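Local coordinates for protein rhamnonate dehydratase (Gibberella zeae PH-1, PDB 3FXG) that probably dehydrates L-rhamnonate as a magnesium-dependent lyase of the enolase superfamily, at residues 275-280 and 301-307. Residues are numbered along the deposited sequence; the frame is centred on the assembly and turned at random.
Sequences EHEYSR and WLGGLTE. With MG (magnesium ion), chain I.
Two successive beta-alpha loops of the enolase-superfamily TIM barrel lie side by side here. The loop 275-280 follows strand 270-273 and enters helix 279-287. Segment 301-307 leads into helix 305-316, with G304 at its N-cap. Y278 CA lies 4.1 Å from L302 CA, and R280 CA lies 6.6 Å from E307 CA. One backbone-to-backbone hydrogen bond joins the segments: S279 N donates to L302 O at 2.9 Å. At G303 (phi/psi 150/-17) and G304 (119/180) a CB would clash with the preceding carbonyl O, so glycine is needed; at G303 it would also crowd E307 CB.

E307, chi1 t and chi2 p, reaches across with its carboxylate. E307 OE2 accepts from R280 N at 2.9 Å, and E307 OE1 forms a salt bridge with R280 NH1 at 3.0 Å. R280 NH1 also pairs with E114, and its NE donates to A316 O of a third subunit. S279 OG donates to Y278 O (2.7 Å) and accepts from G282 N. E277 OE1 accepts from Y278 N (2.7 Å) and pairs with K126. H276 ND1 is hydrogen-bonded to E249 OE1.

W301, chi1 m, points toward the metal-site loop. W301 CE3, on the ring edge, lies 3.1 Å from E275 O. The H276 ring lies obliquely to it, centroids 5.5 Å apart. Y278 CE1 packs on W301 CB at 4.1 Å. E275 completes the protein ligands of the magnesium with D222 and E248. Water 2 and water 1 also bind MG, at 2.3 and 2.5 Å; E275 OE2 binds MG at 2.2 Å.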
# COMPACT_ATOMS: atom_id res chain seq x y z
N GLU A 275 28.01 6.01 -1.80
CA GLU A 275 29.18 6.88 -1.70
C GLU A 275 28.89 8.31 -2.13
O GLU A 275 29.60 9.23 -1.74
CB GLU A 275 30.37 6.30 -2.48
CG GLU A 275 30.22 6.22 -3.98
CD GLU A 275 31.34 5.39 -4.60
OE1 GLU A 275 32.05 5.90 -5.50
OE2 GLU A 275 31.50 4.22 -4.18
N HIS A 276 27.83 8.50 -2.91
CA HIS A 276 27.47 9.85 -3.33
C HIS A 276 26.15 10.33 -2.72
O HIS A 276 25.42 11.10 -3.33
CB HIS A 276 27.44 9.94 -4.85
CG HIS A 276 28.77 9.69 -5.48
ND1 HIS A 276 29.11 8.48 -6.04
CD2 HIS A 276 29.87 10.48 -5.59
CE1 HIS A 276 30.37 8.53 -6.47
NE2 HIS A 276 30.84 9.73 -6.21
N GLU A 277 25.87 9.87 -1.51
CA GLU A 277 24.67 10.27 -0.77
C GLU A 277 25.19 11.01 0.48
O GLU A 277 26.31 10.77 0.92
CB GLU A 277 23.84 9.05 -0.38
CG GLU A 277 22.49 9.38 0.24
CD GLU A 277 21.75 10.47 -0.53
OE1 GLU A 277 22.07 11.67 -0.34
OE2 GLU A 277 20.85 10.13 -1.32
N TYR A 278 24.37 11.91 1.04
CA TYR A 278 24.80 12.71 2.18
C TYR A 278 23.76 12.89 3.29
O TYR A 278 22.56 12.86 3.02
CB TYR A 278 25.20 14.11 1.69
CG TYR A 278 26.00 14.12 0.41
CD1 TYR A 278 27.38 14.30 0.42
CD2 TYR A 278 25.38 13.91 -0.82
CE1 TYR A 278 28.13 14.28 -0.76
CE2 TYR A 278 26.11 13.88 -2.01
CZ TYR A 278 27.48 14.06 -1.97
OH TYR A 278 28.20 14.03 -3.14
N SER A 279 24.25 13.10 4.51
CA SER A 279 23.45 13.32 5.72
C SER A 279 22.59 12.14 6.16
O SER A 279 22.33 11.22 5.39
CB SER A 279 22.54 14.55 5.56
OG SER A 279 21.29 14.20 4.99
N ARG A 280 22.14 12.19 7.41
CA ARG A 280 21.32 11.12 7.95
C ARG A 280 19.98 11.08 7.21
O ARG A 280 19.36 10.03 7.09
CB ARG A 280 21.09 11.30 9.46
CG ARG A 280 20.48 12.64 9.90
CD ARG A 280 20.38 12.67 11.44
NE ARG A 280 19.79 13.89 11.98
CZ ARG A 280 20.49 14.94 12.42
NH1 ARG A 280 21.82 14.93 12.37
NH2 ARG A 280 19.86 15.99 12.94
N TRP A 301 32.82 12.77 2.83
CA TRP A 301 31.81 13.44 2.02
C TRP A 301 30.41 13.58 2.63
O TRP A 301 29.79 14.64 2.50
CB TRP A 301 31.66 12.73 0.66
CG TRP A 301 32.94 12.48 -0.10
CD1 TRP A 301 34.16 13.04 0.12
CD2 TRP A 301 33.10 11.63 -1.25
NE1 TRP A 301 35.07 12.60 -0.81
CE2 TRP A 301 34.45 11.73 -1.66
CE3 TRP A 301 32.23 10.79 -1.97
CZ2 TRP A 301 34.95 11.02 -2.77
CZ3 TRP A 301 32.73 10.09 -3.07
CH2 TRP A 301 34.08 10.21 -3.45
N LEU A 302 29.92 12.52 3.28
CA LEU A 302 28.56 12.51 3.83
C LEU A 302 28.21 13.50 4.93
O LEU A 302 27.03 13.80 5.14
CB LEU A 302 28.19 11.10 4.33
CG LEU A 302 28.39 10.84 5.83
CD1 LEU A 302 27.53 9.67 6.28
CD2 LEU A 302 29.86 10.59 6.12
N GLY A 303 29.22 14.00 5.65
CA GLY A 303 28.96 14.94 6.72
C GLY A 303 29.99 14.84 7.84
O GLY A 303 30.11 15.74 8.67
N GLY A 304 30.72 13.73 7.86
CA GLY A 304 31.74 13.54 8.88
C GLY A 304 31.48 12.32 9.75
O GLY A 304 30.49 11.62 9.57
N LEU A 305 32.38 12.07 10.70
CA LEU A 305 32.25 10.93 11.58
C LEU A 305 31.02 11.06 12.49
O LEU A 305 30.29 10.09 12.70
CB LEU A 305 33.52 10.78 12.43
CG LEU A 305 33.52 9.65 13.47
CD1 LEU A 305 33.23 8.32 12.79
CD2 LEU A 305 34.87 9.61 14.18
N THR A 306 30.80 12.25 13.02
CA THR A 306 29.65 12.49 13.88
C THR A 306 28.34 12.07 13.20
O THR A 306 27.54 11.34 13.77
CB THR A 306 29.56 13.98 14.28
OG1 THR A 306 30.78 14.37 14.93
CG2 THR A 306 28.38 14.22 15.22
N GLU A 307 28.14 12.52 11.96
CA GLU A 307 26.92 12.17 11.23
C GLU A 307 26.95 10.69 10.83
O GLU A 307 25.91 10.03 10.81
CB GLU A 307 26.77 13.05 9.98
CG GLU A 307 25.47 12.82 9.21
CD GLU A 307 24.26 13.52 9.82
OE1 GLU A 307 24.08 13.44 11.06
OE2 GLU A 307 23.48 14.14 9.07
MG MG I . 32.12 2.53 -5.49
O HOH W 1 34.38 2.18 -4.52
O HOH W 2 31.11 3.59 -7.24